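Local coordinates for protein GlcNAc Inducible Gene 2, GIG2 (Candida albicans, PDB 6AKZ) that binds an iron(III) ion and, as a cupin-clan protein of the DUF1479 family, probably works as an oxygenase, at residues D167-L172 with G445-I450; F437-N442 with I453-L458; L377-I382 with D466-H471. All coordinates share one frame; numbering follows the deposited sequence.

Contact 1: residues D167-L172 with G445-I450; sequences DLDTQL and GGQAKI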
ATOM      1  N   ASP A 167     -15.873  -5.708  -1.051  1.00 12.65           N
ATOM      2  CA  ASP A 167     -15.873  -7.143  -1.057  1.00 13.58           C
ATOM      3  C   ASP A 167     -14.448  -7.648  -0.916  1.00 12.42           C
ATOM      4  O   ASP A 167     -13.677  -7.724  -1.864  1.00 11.17           O
ATOM      5  CB  ASP A 167     -16.560  -7.663  -2.328  1.00 14.66           C
ATOM      6  CG  ASP A 167     -16.378  -9.193  -2.523  1.00 17.23           C
ATOM      7  OD1 ASP A 167     -16.140  -9.929  -1.521  1.00 17.74           O
ATOM      8  OD2 ASP A 167     -16.535  -9.660  -3.677  1.00 17.30           O
ATOM      9  N   LEU A 168     -14.107  -8.002   0.313  1.00 12.07           N
ATOM     10  CA  LEU A 168     -12.738  -8.396   0.614  1.00 12.98           C
ATOM     11  C   LEU A 168     -12.429  -9.789   0.097  1.00 13.51           C
ATOM     12  O   LEU A 168     -11.263 -10.164  -0.004  1.00 15.57           O
ATOM     13  CB  LEU A 168     -12.540  -8.327   2.129  1.00 14.27           C
ATOM     14  CG  LEU A 168     -12.322  -6.912   2.647  1.00 14.62           C
ATOM     15  CD1 LEU A 168     -12.383  -6.911   4.178  1.00 14.46           C
ATOM     16  CD2 LEU A 168     -11.013  -6.317   2.228  1.00 16.42           C
ATOM     17  N   ASP A 169     -13.448 -10.527  -0.282  1.00 15.21           N
ATOM     18  CA  ASP A 169     -13.252 -11.812  -0.943  1.00 17.92           C
ATOM     19  C   ASP A 169     -12.813 -11.680  -2.392  1.00 18.50           C
ATOM     20  O   ASP A 169     -12.537 -12.696  -3.059  1.00 21.41           O
ATOM     21  CB  ASP A 169     -14.555 -12.623  -0.944  1.00 22.54           C
ATOM     22  CG  ASP A 169     -14.980 -13.042   0.414  1.00 29.55           C
ATOM     23  OD1 ASP A 169     -14.134 -13.066   1.335  1.00 31.47           O
ATOM     24  OD2 ASP A 169     -16.182 -13.370   0.582  1.00 33.68           O
ATOM     25  N   THR A 170     -12.754 -10.500  -2.964  1.00 14.96           N
ATOM     26  CA  THR A 170     -12.387 -10.405  -4.322  1.00 13.88           C
ATOM     27  C   THR A 170     -11.113  -9.575  -4.454  1.00 15.27           C
ATOM     28  O   THR A 170     -11.069  -8.399  -4.004  1.00 14.07           O
ATOM     29  CB  THR A 170     -13.488  -9.787  -5.114  1.00 16.73           C
ATOM     30  OG1 THR A 170     -14.592 -10.721  -5.150  1.00 17.98           O
ATOM     31  CG2 THR A 170     -13.038  -9.474  -6.540  1.00 15.27           C
ATOM     32  N   GLN A 171     -10.124 -10.158  -5.154  1.00 12.64           N
ATOM     33  CA  GLN A 171      -8.894  -9.455  -5.523  1.00 13.19           C
ATOM     34  C   GLN A 171      -9.018  -8.891  -6.918  1.00 14.26           C
ATOM     35  O   GLN A 171      -9.323  -9.615  -7.819  1.00 16.23           O
ATOM     36  CB  GLN A 171      -7.728 -10.437  -5.461  1.00 14.95           C
ATOM     37  CG  GLN A 171      -6.412  -9.990  -6.005  1.00 14.43           C
ATOM     38  CD  GLN A 171      -5.754  -8.842  -5.257  1.00 15.72           C
ATOM     39  OE1 GLN A 171      -6.210  -8.372  -4.189  1.00 15.81           O
ATOM     40  NE2 GLN A 171      -4.605  -8.467  -5.749  1.00 15.34           N
ATOM     41  N   LEU A 172      -8.751  -7.632  -7.085  1.00 13.28           N
ATOM     42  CA  LEU A 172      -8.618  -6.992  -8.420  1.00 13.38           C
ATOM     43  C   LEU A 172      -7.131  -6.831  -8.737  1.00 13.25           C
ATOM     44  O   LEU A 172      -6.282  -6.667  -7.861  1.00 14.02           O
ATOM     45  CB  LEU A 172      -9.244  -5.603  -8.436  1.00 14.39           C
ATOM     46  CG  LEU A 172     -10.727  -5.581  -8.107  1.00 14.84           C
ATOM     47  CD1 LEU A 172     -11.264  -4.195  -8.286  1.00 15.41           C
ATOM     48  CD2 LEU A 172     -11.528  -6.630  -8.873  1.00 17.40           C
ATOM     49  N   GLY A 445     -25.817  -7.663   1.464  1.00 19.40           N
ATOM     50  CA  GLY A 445     -25.062  -6.585   1.978  1.00 16.49           C
ATOM     51  C   GLY A 445     -24.149  -5.917   0.982  1.00 16.71           C
ATOM     52  O   GLY A 445     -24.380  -5.936  -0.260  1.00 15.67           O
ATOM     53  N   GLY A 446     -23.146  -5.215   1.530  1.00 16.73           N
ATOM     54  CA  GLY A 446     -22.260  -4.400   0.700  1.00 17.51           C
ATOM     55  C   GLY A 446     -21.479  -5.227  -0.276  1.00 14.72           C
ATOM     56  O   GLY A 446     -21.172  -4.789  -1.423  1.00 14.27           O
ATOM     57  N   GLN A 447     -21.192  -6.468   0.101  1.00 15.26           N
ATOM     58  CA  GLN A 447     -20.526  -7.385  -0.816  1.00 18.53           C
ATOM     59  C   GLN A 447     -21.341  -7.648  -2.120  1.00 17.66           C
ATOM     60  O   GLN A 447     -20.824  -7.582  -3.254  1.00 15.91           O
ATOM     61  CB  GLN A 447     -20.223  -8.637  -0.065  1.00 21.37           C
ATOM     62  CG  GLN A 447     -19.408  -9.625  -0.783  1.00 22.86           C
ATOM     63  CD  GLN A 447     -19.183 -10.887   0.040  1.00 25.91           C
ATOM     64  OE1 GLN A 447     -20.063 -11.330   0.805  1.00 28.09           O
ATOM     65  NE2 GLN A 447     -18.017 -11.505  -0.159  1.00 25.99           N
ATOM     66  N   ALA A 448     -22.621  -7.949  -1.935  1.00 15.51           N
ATOM     67  CA  ALA A 448     -23.540  -8.061  -3.087  1.00 15.90           C
ATOM     68  C   ALA A 448     -23.681  -6.751  -3.851  1.00 13.65           C
ATOM     69  O   ALA A 448     -23.645  -6.721  -5.105  1.00 14.12           O
ATOM     70  CB  ALA A 448     -24.915  -8.560  -2.692  1.00 16.60           C
ATOM     71  N   LYS A 449     -23.776  -5.644  -3.149  1.00 14.00           N
ATOM     72  CA  LYS A 449     -23.976  -4.390  -3.801  1.00 14.28           C
ATOM     73  C   LYS A 449     -22.767  -3.974  -4.630  1.00 15.52           C
ATOM     74  O   LYS A 449     -22.923  -3.495  -5.766  1.00 13.48           O
ATOM     75  CB  LYS A 449     -24.319  -3.319  -2.803  1.00 17.67           C
ATOM     76  CG  LYS A 449     -25.676  -3.547  -2.109  1.00 19.04           C
ATOM     77  CD  LYS A 449     -25.772  -2.577  -0.935  1.00 23.26           C
ATOM     78  CE  LYS A 449     -27.094  -2.777  -0.201  1.00 25.55           C
ATOM     79  NZ  LYS A 449     -27.055  -2.189   1.142  1.00 26.63           N
ATOM     80  N   ILE A 450     -21.550  -4.131  -4.074  1.00 13.79           N
ATOM     81  CA  ILE A 450     -20.355  -3.706  -4.874  1.00 13.23           C
ATOM     82  C   ILE A 450     -20.199  -4.553  -6.134  1.00 13.54           C
ATOM     83  O   ILE A 450     -19.786  -4.052  -7.202  1.00 14.09           O
ATOM     84  CB  ILE A 450     -19.090  -3.589  -3.996  1.00 13.64           C
ATOM     85  CG1 ILE A 450     -18.001  -2.813  -4.724  1.00 13.80           C
ATOM     86  CG2 ILE A 450     -18.618  -5.025  -3.573  1.00 13.98           C
ATOM     87  CD1 ILE A 450     -18.378  -1.406  -5.153  1.00 14.49           C
TER
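Asp167 and Asp169 hold the amide of Gln447 between them, where a type I beta turn from Asp167 to Thr170 meets the first turns of helix 445-460. Two hydrogen bonds leave the same nitrogen. Gln447 NE2 gives one to Asp167 OD1 at 2.8 Å, fairly straight at 161° about the hydrogen, and the other to Asp169 OD2 at 2.7 Å, more bent at 132°. Both oxygens lie close to the amide plane of Gln447, but each is approached from above its own carboxylate plane. The two acceptors therefore fix the rotation of the amide. Gln447 gets there fully extended, with CG anti to the backbone N (chi1 -173°).

Polar bonds inside the turn set up the Asp167 carboxylate. Thr170 OG1 donates to OD2 of Asp167 at 2.7 Å, and Asp169 N adds a weak, Asx-turn-like bond to OD1. Arg451, one residue beyond the contact, forms a salt bridge with OD2 through NE. This charge would probably keep the buried group ionised.

Van der Waals packing completes the joint. The aliphatic CG of Gln447 lies over one face of the Asp167 carboxylate, 3.5 Å from Asp167 CG. On the next helical turn Ile450, whose CD1 branch leads away toward Ser378 and Ile379, presents its other branch: CG2 rests 3.6 Å from Asp167 CB.

Contact 2: residues F437-N442 with I453-L458; sequences FEKPEN and IANQAL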
ATOM      1  N   PHE A 437     -19.067 -10.332 -12.291  1.00 17.13           N
ATOM      2  CA  PHE A 437     -19.028 -11.018 -10.972  1.00 16.68           C
ATOM      3  C   PHE A 437     -20.274 -11.813 -10.716  1.00 19.34           C
ATOM      4  O   PHE A 437     -21.351 -11.419 -11.091  1.00 21.94           O
ATOM      5  CB  PHE A 437     -18.803  -9.989  -9.861  1.00 17.71           C
ATOM      6  CG  PHE A 437     -17.486  -9.297  -9.974  1.00 16.42           C
ATOM      7  CD1 PHE A 437     -16.338  -9.954  -9.540  1.00 17.28           C
ATOM      8  CD2 PHE A 437     -17.394  -8.061 -10.541  1.00 15.46           C
ATOM      9  CE1 PHE A 437     -15.105  -9.368  -9.724  1.00 17.03           C
ATOM     10  CE2 PHE A 437     -16.149  -7.443 -10.668  1.00 18.43           C
ATOM     11  CZ  PHE A 437     -15.001  -8.119 -10.231  1.00 15.84           C
ATOM     12  N   GLU A 438     -20.100 -13.020 -10.204  1.00 19.16           N
ATOM     13  CA  GLU A 438     -21.185 -13.841  -9.766  1.00 22.12           C
ATOM     14  C   GLU A 438     -21.705 -13.289  -8.431  1.00 21.08           C
ATOM     15  O   GLU A 438     -20.926 -12.832  -7.609  1.00 22.31           O
ATOM     16  CB  GLU A 438     -20.661 -15.284  -9.603  1.00 25.55           C
ATOM     17  CG  GLU A 438     -21.734 -16.356  -9.578  1.00 33.92           C
ATOM     18  CD  GLU A 438     -21.250 -17.665  -8.911  1.00 39.03           C
ATOM     19  OE1 GLU A 438     -20.077 -18.028  -9.108  1.00 43.34           O
ATOM     20  OE2 GLU A 438     -22.038 -18.303  -8.151  1.00 49.13           O
ATOM     21  N   LYS A 439     -23.017 -13.289  -8.219  1.00 19.65           N
ATOM     22  CA  LYS A 439     -23.582 -12.940  -6.922  1.00 21.34           C
ATOM     23  C   LYS A 439     -24.531 -14.031  -6.516  1.00 24.58           C
ATOM     24  O   LYS A 439     -25.642 -14.003  -7.018  1.00 24.65           O
ATOM     25  CB  LYS A 439     -24.383 -11.699  -6.965  1.00 24.44           C
ATOM     26  CG  LYS A 439     -23.529 -10.605  -7.467  1.00 26.80           C
ATOM     27  CD  LYS A 439     -24.383  -9.440  -7.219  1.00 34.11           C
ATOM     28  CE  LYS A 439     -24.098  -8.340  -8.126  1.00 37.43           C
ATOM     29  NZ  LYS A 439     -23.344  -8.601  -9.344  1.00 48.82           N
ATOM     30  N   PRO A 440     -24.072 -14.973  -5.687  1.00 24.99           N
ATOM     31  CA  PRO A 440     -24.798 -16.162  -5.258  1.00 29.50           C
ATOM     32  C   PRO A 440     -26.123 -15.780  -4.601  1.00 30.79           C
ATOM     33  O   PRO A 440     -26.222 -14.684  -4.002  1.00 27.02           O
ATOM     34  CB  PRO A 440     -23.855 -16.773  -4.216  1.00 27.18           C
ATOM     35  CG  PRO A 440     -22.508 -16.337  -4.577  1.00 26.42           C
ATOM     36  CD  PRO A 440     -22.674 -14.983  -5.191  1.00 25.23           C
ATOM     37  N   GLU A 441     -27.137 -16.636  -4.729  1.00 31.38           N
ATOM     38  CA  GLU A 441     -28.444 -16.476  -3.970  1.00 36.02           C
ATOM     39  C   GLU A 441     -28.258 -15.974  -2.565  1.00 32.57           C
ATOM     40  O   GLU A 441     -28.910 -15.053  -2.134  1.00 32.27           O
ATOM     41  CB  GLU A 441     -29.225 -17.810  -3.864  1.00 31.16           C
ATOM     42  N   ASN A 442     -27.324 -16.598  -1.871  1.00 36.65           N
ATOM     43  CA  ASN A 442     -27.070 -16.361  -0.458  1.00 40.09           C
ATOM     44  C   ASN A 442     -26.354 -15.068  -0.122  1.00 36.37           C
ATOM     45  O   ASN A 442     -26.229 -14.743   1.033  1.00 35.96           O
ATOM     46  CB  ASN A 442     -26.225 -17.536   0.136  1.00 46.50           C
ATOM     47  CG  ASN A 442     -24.904 -17.777  -0.632  1.00 54.64           C
ATOM     48  OD1 ASN A 442     -23.891 -17.075  -0.436  1.00 61.83           O
ATOM     49  ND2 ASN A 442     -24.914 -18.776  -1.526  1.00 60.96           N
ATOM     50  N   ILE A 453     -22.621  -3.108  -8.625  1.00 14.83           N
ATOM     51  CA  ILE A 453     -22.156  -1.808  -9.131  1.00 15.40           C
ATOM     52  C   ILE A 453     -21.008  -2.033 -10.151  1.00 17.36           C
ATOM     53  O   ILE A 453     -21.005  -1.428 -11.258  1.00 16.34           O
ATOM     54  CB  ILE A 453     -21.735  -0.948  -7.979  1.00 15.82           C
ATOM     55  CG1 ILE A 453     -22.983  -0.520  -7.175  1.00 15.64           C
ATOM     56  CG2 ILE A 453     -20.901   0.262  -8.460  1.00 16.92           C
ATOM     57  CD1 ILE A 453     -22.655   0.001  -5.777  1.00 15.12           C
ATOM     58  N   ALA A 454     -20.084  -2.945  -9.839  1.00 14.81           N
ATOM     59  CA  ALA A 454     -19.053  -3.281 -10.823  1.00 16.16           C
ATOM     60  C   ALA A 454     -19.603  -3.820 -12.143  1.00 16.26           C
ATOM     61  O   ALA A 454     -19.198  -3.379 -13.227  1.00 14.65           O
ATOM     62  CB  ALA A 454     -18.041  -4.270 -10.274  1.00 17.22           C
ATOM     63  N   ASN A 455     -20.515  -4.746 -12.039  1.00 15.67           N
ATOM     64  CA  ASN A 455     -21.178  -5.270 -13.202  1.00 15.79           C
ATOM     65  C   ASN A 455     -21.877  -4.213 -14.033  1.00 16.47           C
ATOM     66  O   ASN A 455     -21.750  -4.250 -15.281  1.00 16.91           O
ATOM     67  CB  ASN A 455     -22.130  -6.352 -12.778  1.00 17.24           C
ATOM     68  CG  ASN A 455     -21.426  -7.627 -12.340  1.00 19.34           C
ATOM     69  OD1 ASN A 455     -20.196  -7.818 -12.456  1.00 18.21           O
ATOM     70  ND2 ASN A 455     -22.207  -8.524 -11.856  1.00 19.10           N
ATOM     71  N   GLN A 456     -22.553  -3.273 -13.398  1.00 16.23           N
ATOM     72  CA  GLN A 456     -23.129  -2.140 -14.082  1.00 17.62           C
ATOM     73  C   GLN A 456     -22.097  -1.263 -14.816  1.00 18.71           C
ATOM     74  O   GLN A 456     -22.328  -0.825 -15.946  1.00 17.87           O
ATOM     75  CB  GLN A 456     -23.911  -1.267 -13.135  1.00 17.69           C
ATOM     76  CG  GLN A 456     -25.139  -1.869 -12.431  1.00 17.35           C
ATOM     77  CD  GLN A 456     -25.576  -1.005 -11.261  1.00 18.21           C
ATOM     78  OE1 GLN A 456     -25.693   0.193 -11.392  1.00 20.30           O
ATOM     79  NE2 GLN A 456     -25.748  -1.594 -10.068  1.00 17.49           N
ATOM     80  N   ALA A 457     -20.994  -0.942 -14.137  1.00 17.74           N
ATOM     81  CA  ALA A 457     -19.900  -0.292 -14.761  1.00 18.78           C
ATOM     82  C   ALA A 457     -19.283  -1.082 -15.896  1.00 20.17           C
ATOM     83  O   ALA A 457     -19.004  -0.500 -16.936  1.00 21.88           O
ATOM     84  CB  ALA A 457     -18.863   0.127 -13.740  1.00 19.82           C
ATOM     85  N   LEU A 458     -19.139  -2.401 -15.775  1.00 21.21           N
ATOM     86  CA  LEU A 458     -18.614  -3.128 -16.903  1.00 21.74           C
ATOM     87  C   LEU A 458     -19.587  -3.050 -18.078  1.00 24.88           C
ATOM     88  O   LEU A 458     -19.125  -2.946 -19.232  1.00 22.82           O
ATOM     89  CB  LEU A 458     -18.341  -4.540 -16.545  1.00 22.95           C
ATOM     90  CG  LEU A 458     -17.290  -4.795 -15.455  1.00 23.22           C
ATOM     91  CD1 LEU A 458     -17.271  -6.286 -15.128  1.00 24.75           C
ATOM     92  CD2 LEU A 458     -15.918  -4.368 -15.956  1.00 27.48           C
TER
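Phe437 is clasped by the side-chain amide of Asn455, which bonds to both its N-H and its C=O. With these two bonds the amide pairs with the main chain and fastens the loop between helices 426-431 and 445-460 onto the middle of the second helix, so that the loop runs back beside the helix it leads into.

At Phe437 the chain is extended, and its N-H and C=O both face the amide. Asn455 OD1 accepts from Phe437 N at 2.8 Å; the donor lies in the carbonyl plane, on a lone pair, with a C=O...N angle of 122°. Asn455 ND2 returns a bond of 3.1 Å to Phe437 O, nearly straight and within its own amide plane. One end accepts and the other donates, so the orientation of the amide is decided. A chi1 of -72° puts CG of Asn455 beside its backbone N and lets the amide reach out from the helix.

The Phe437 ring is nearly parallel to that amide, the planes 13° apart and slightly offset, and OD1 lies at the ring edge, 3.4 Å from CD2. Farther along the ring, CE2 meets the methyl CB of Ala454 at 3.7 Å, an oblique approach. Leu172 and Arg430 also touch this buried side chain.

Glu438 points away from the helix, but its carbonyl O takes a hydrogen bond from Arg451 NH1, one helical turn before Asn455. Lys439 then turns back toward the helix, its chain extended until it bends at chi4. Its final placement is doubtful, because Lys439 NZ comes within 2.8 Å of Asn455 ND2, and both atoms are donors.

Contact 3: residues L377-I382 with D466-H471; sequences LSITNI and DKYIHH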
ATOM      1  N   LEU A 377     -12.090  -5.410  -4.343  1.00 10.95           N
ATOM      2  CA  LEU A 377     -13.244  -4.925  -5.033  1.00 12.38           C
ATOM      3  C   LEU A 377     -13.966  -3.949  -4.108  1.00 12.83           C
ATOM      4  O   LEU A 377     -14.442  -4.315  -3.043  1.00 15.10           O
ATOM      5  CB  LEU A 377     -14.164  -6.051  -5.525  1.00 12.55           C
ATOM      6  CG  LEU A 377     -15.517  -5.570  -6.139  1.00 14.65           C
ATOM      7  CD1 LEU A 377     -15.225  -4.791  -7.408  1.00 16.19           C
ATOM      8  CD2 LEU A 377     -16.287  -6.862  -6.476  1.00 14.93           C
ATOM      9  N   SER A 378     -13.952  -2.719  -4.473  1.00 13.87           N
ATOM     10  CA  SER A 378     -14.502  -1.642  -3.594  1.00 13.09           C
ATOM     11  C   SER A 378     -14.850  -0.458  -4.365  1.00 13.45           C
ATOM     12  O   SER A 378     -14.427  -0.266  -5.523  1.00 13.03           O
ATOM     13  CB  SER A 378     -13.500  -1.284  -2.432  1.00 14.99           C
ATOM     14  OG  SER A 378     -12.432  -0.523  -2.955  1.00 18.29           O
ATOM     15  N   ILE A 379     -15.649   0.394  -3.771  1.00 13.29           N
ATOM     16  CA  ILE A 379     -16.208   1.548  -4.555  1.00 14.20           C
ATOM     17  C   ILE A 379     -15.157   2.473  -5.199  1.00 13.51           C
ATOM     18  O   ILE A 379     -15.325   2.904  -6.365  1.00 13.74           O
ATOM     19  CB  ILE A 379     -17.264   2.294  -3.744  1.00 15.25           C
ATOM     20  CG1 ILE A 379     -18.120   3.165  -4.632  1.00 15.64           C
ATOM     21  CG2 ILE A 379     -16.702   3.121  -2.612  1.00 14.41           C
ATOM     22  CD1 ILE A 379     -19.005   2.352  -5.550  1.00 17.19           C
ATOM     23  N   THR A 380     -14.033   2.690  -4.528  1.00 13.37           N
ATOM     24  CA  THR A 380     -12.978   3.595  -5.086  1.00 14.94           C
ATOM     25  C   THR A 380     -12.061   2.826  -6.061  1.00 14.03           C
ATOM     26  O   THR A 380     -11.119   3.427  -6.523  1.00 13.35           O
ATOM     27  CB  THR A 380     -12.165   4.342  -4.011  1.00 16.73           C
ATOM     28  OG1 THR A 380     -11.427   3.410  -3.183  1.00 17.71           O
ATOM     29  CG2 THR A 380     -13.068   5.195  -3.081  1.00 17.26           C
ATOM     30  N   ASN A 381     -12.285   1.508  -6.241  1.00 12.43           N
ATOM     31  CA  ASN A 381     -11.545   0.659  -7.144  1.00 14.03           C
ATOM     32  C   ASN A 381     -12.316   0.312  -8.425  1.00 13.66           C
ATOM     33  O   ASN A 381     -11.814  -0.422  -9.266  1.00 14.72           O
ATOM     34  CB  ASN A 381     -11.033  -0.591  -6.444  1.00 14.25           C
ATOM     35  CG  ASN A 381      -9.737  -0.312  -5.710  1.00 15.56           C
ATOM     36  OD1 ASN A 381      -8.990   0.598  -6.144  1.00 16.42           O
ATOM     37  ND2 ASN A 381      -9.497  -0.948  -4.564  1.00 16.39           N
ATOM     38  N   ILE A 382     -13.526   0.808  -8.568  1.00 13.63           N
ATOM     39  CA  ILE A 382     -14.259   0.515  -9.822  1.00 15.03           C
ATOM     40  C   ILE A 382     -13.544   1.174 -11.012  1.00 15.58           C
ATOM     41  O   ILE A 382     -13.436   0.577 -12.117  1.00 13.82           O
ATOM     42  CB  ILE A 382     -15.726   0.925  -9.706  1.00 16.25           C
ATOM     43  CG1 ILE A 382     -16.417   0.156  -8.579  1.00 15.69           C
ATOM     44  CG2 ILE A 382     -16.401   0.727 -11.043  1.00 16.58           C
ATOM     45  CD1 ILE A 382     -16.484  -1.337  -8.748  1.00 18.70           C
ATOM     46  N   ASP A 466     -18.281   9.945  -7.077  1.00 35.09           N
ATOM     47  CA  ASP A 466     -18.599  11.040  -6.126  1.00 37.88           C
ATOM     48  C   ASP A 466     -19.862  10.881  -5.305  1.00 35.71           C
ATOM     49  O   ASP A 466     -19.885  11.237  -4.135  1.00 34.83           O
ATOM     50  CB  ASP A 466     -18.711  12.378  -6.872  1.00 43.70           C
ATOM     51  CG  ASP A 466     -17.406  12.791  -7.522  1.00 47.12           C
ATOM     52  OD1 ASP A 466     -16.345  12.580  -6.900  1.00 54.95           O
ATOM     53  OD2 ASP A 466     -17.445  13.320  -8.663  1.00 53.76           O
ATOM     54  N   LYS A 467     -20.901  10.372  -5.965  1.00 34.72           N
ATOM     55  CA  LYS A 467     -22.198  10.133  -5.376  1.00 33.30           C
ATOM     56  C   LYS A 467     -22.068   9.292  -4.104  1.00 31.88           C
ATOM     57  O   LYS A 467     -22.646   9.610  -3.050  1.00 27.54           O
ATOM     58  CB  LYS A 467     -23.057   9.438  -6.440  1.00 37.88           C
ATOM     59  CG  LYS A 467     -24.327   8.788  -5.937  1.00 43.60           C
ATOM     60  CD  LYS A 467     -25.196   8.302  -7.102  1.00 48.65           C
ATOM     61  CE  LYS A 467     -24.938   6.848  -7.440  1.00 49.33           C
ATOM     62  NZ  LYS A 467     -25.793   6.405  -8.566  1.00 52.16           N
ATOM     63  N   TYR A 468     -21.291   8.202  -4.214  1.00 26.88           N
ATOM     64  CA  TYR A 468     -21.126   7.251  -3.113  1.00 26.77           C
ATOM     65  C   TYR A 468     -20.329   7.874  -1.997  1.00 26.13           C
ATOM     66  O   TYR A 468     -20.701   7.730  -0.845  1.00 25.58           O
ATOM     67  CB  TYR A 468     -20.373   6.027  -3.616  1.00 29.05           C
ATOM     68  CG  TYR A 468     -21.091   5.364  -4.705  1.00 25.91           C
ATOM     69  CD1 TYR A 468     -22.175   4.583  -4.399  1.00 27.23           C
ATOM     70  CD2 TYR A 468     -20.792   5.611  -6.074  1.00 27.80           C
ATOM     71  CE1 TYR A 468     -22.905   3.971  -5.378  1.00 29.80           C
ATOM     72  CE2 TYR A 468     -21.540   4.995  -7.079  1.00 28.44           C
ATOM     73  CZ  TYR A 468     -22.600   4.175  -6.695  1.00 27.85           C
ATOM     74  OH  TYR A 468     -23.398   3.513  -7.565  1.00 28.77           O
ATOM     75  N   ILE A 469     -19.267   8.598  -2.354  1.00 29.15           N
ATOM     76  CA  ILE A 469     -18.444   9.295  -1.371  1.00 30.83           C
ATOM     77  C   ILE A 469     -19.249  10.342  -0.614  1.00 34.61           C
ATOM     78  O   ILE A 469     -19.240  10.340   0.657  1.00 34.55           O
ATOM     79  CB  ILE A 469     -17.193  10.023  -1.953  1.00 34.29           C
ATOM     80  CG1 ILE A 469     -16.312   9.091  -2.807  1.00 37.52           C
ATOM     81  CG2 ILE A 469     -16.388  10.638  -0.802  1.00 32.87           C
ATOM     82  CD1 ILE A 469     -16.082   7.718  -2.214  1.00 40.92           C
ATOM     83  N   HIS A 470     -19.925  11.225  -1.374  1.00 31.80           N
ATOM     84  CA  HIS A 470     -20.774  12.271  -0.785  1.00 35.29           C
ATOM     85  C   HIS A 470     -21.814  11.645   0.164  1.00 31.51           C
ATOM     86  O   HIS A 470     -21.916  12.037   1.298  1.00 30.47           O
ATOM     87  CB  HIS A 470     -21.381  13.194  -1.869  1.00 38.35           C
ATOM     88  N   HIS A 471     -22.507  10.586  -0.238  1.00 33.85           N
ATOM     89  CA  HIS A 471     -23.401   9.914   0.683  1.00 33.99           C
ATOM     90  C   HIS A 471     -22.761   9.394   2.003  1.00 36.69           C
ATOM     91  O   HIS A 471     -23.383   9.441   3.090  1.00 38.59           O
ATOM     92  CB  HIS A 471     -24.132   8.788  -0.038  1.00 39.53           C
ATOM     93  CG  HIS A 471     -25.102   8.055   0.834  1.00 47.85           C
ATOM     94  ND1 HIS A 471     -26.307   8.596   1.221  1.00 49.52           N
ATOM     95  CD2 HIS A 471     -25.042   6.826   1.402  1.00 51.45           C
ATOM     96  CE1 HIS A 471     -26.945   7.735   1.997  1.00 53.34           C
ATOM     97  NE2 HIS A 471     -26.197   6.656   2.128  1.00 51.63           N
TER
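Asn381 ND2 is gripped by two carbonyl oxygens, those of Phe253 and Pro376, at the end of the turn from which Ile379 and Thr380 reach Tyr468 and Ile469 of the C-terminal helix. It is a type I beta turn, closed by a backbone hydrogen bond of 2.9 Å from Asn381 N to Ser378 O, which leaves Ile379 and Thr380 at its two central positions. From there onward the contact is wholly apolar.

Ile379 carries most of it, meeting Tyr468 over a ring face. Its CD1 stands 3.8 Å from the centroid of the Tyr468 ring, only 12° off the normal, which makes a well-centred CH-pi contact. One atom nearer the backbone, Ile379 CG1 lies 3.7 Å from Tyr468 CG and packs almost as closely against Tyr468 CB, so the branch covers the ring from its root to its middle. The two side chains cross at about a right angle. With CG1 anti to the backbone N (chi1 -163°), Ile379 sends its long branch out to the helix. Ile450 and Phe463 also pack against this residue, continuing the apolar cluster beyond the ring.

Thr380 makes a smaller, looser touch: its methyl CG2 is 4.0 Å from Ile469 CD1, again with the side chains crossing near a right angle. Ile469 CB does not aim straight at the turn; a chi2 of -44° helps swing CD1 back to the methyl. Phe253 also touches Thr380.

Away from the iron site of this cupin-clan fold, helix 466-474 thus packs on the two central residues of a type I beta turn, in the connection between strand 367-371 of the main sheet and helix 382-394.

How the contacts relate
From the N terminus, the chain first passes the turn at 167-172, then the corner at 377-382 and the loop at 437-442, before its last two helices pair with them. Contact 1 closes its loop at 445-450, contact 2 a short one at 453-458, and contact 3 ends last, at 466-471. Contact 1 crosses both others, whereas contact 2 lies wholly within the span of contact 3. Contacts 1 and 2 share helix 445-460. Contacts 1 and 3 are joined by probable backbone hydrogen bonds between Leu377 and both Asp167 and Thr170. Together the three contacts tie helices 445-460 and 466-474, and the loop before them, to the turn at 167-172 and the corner at 377-382.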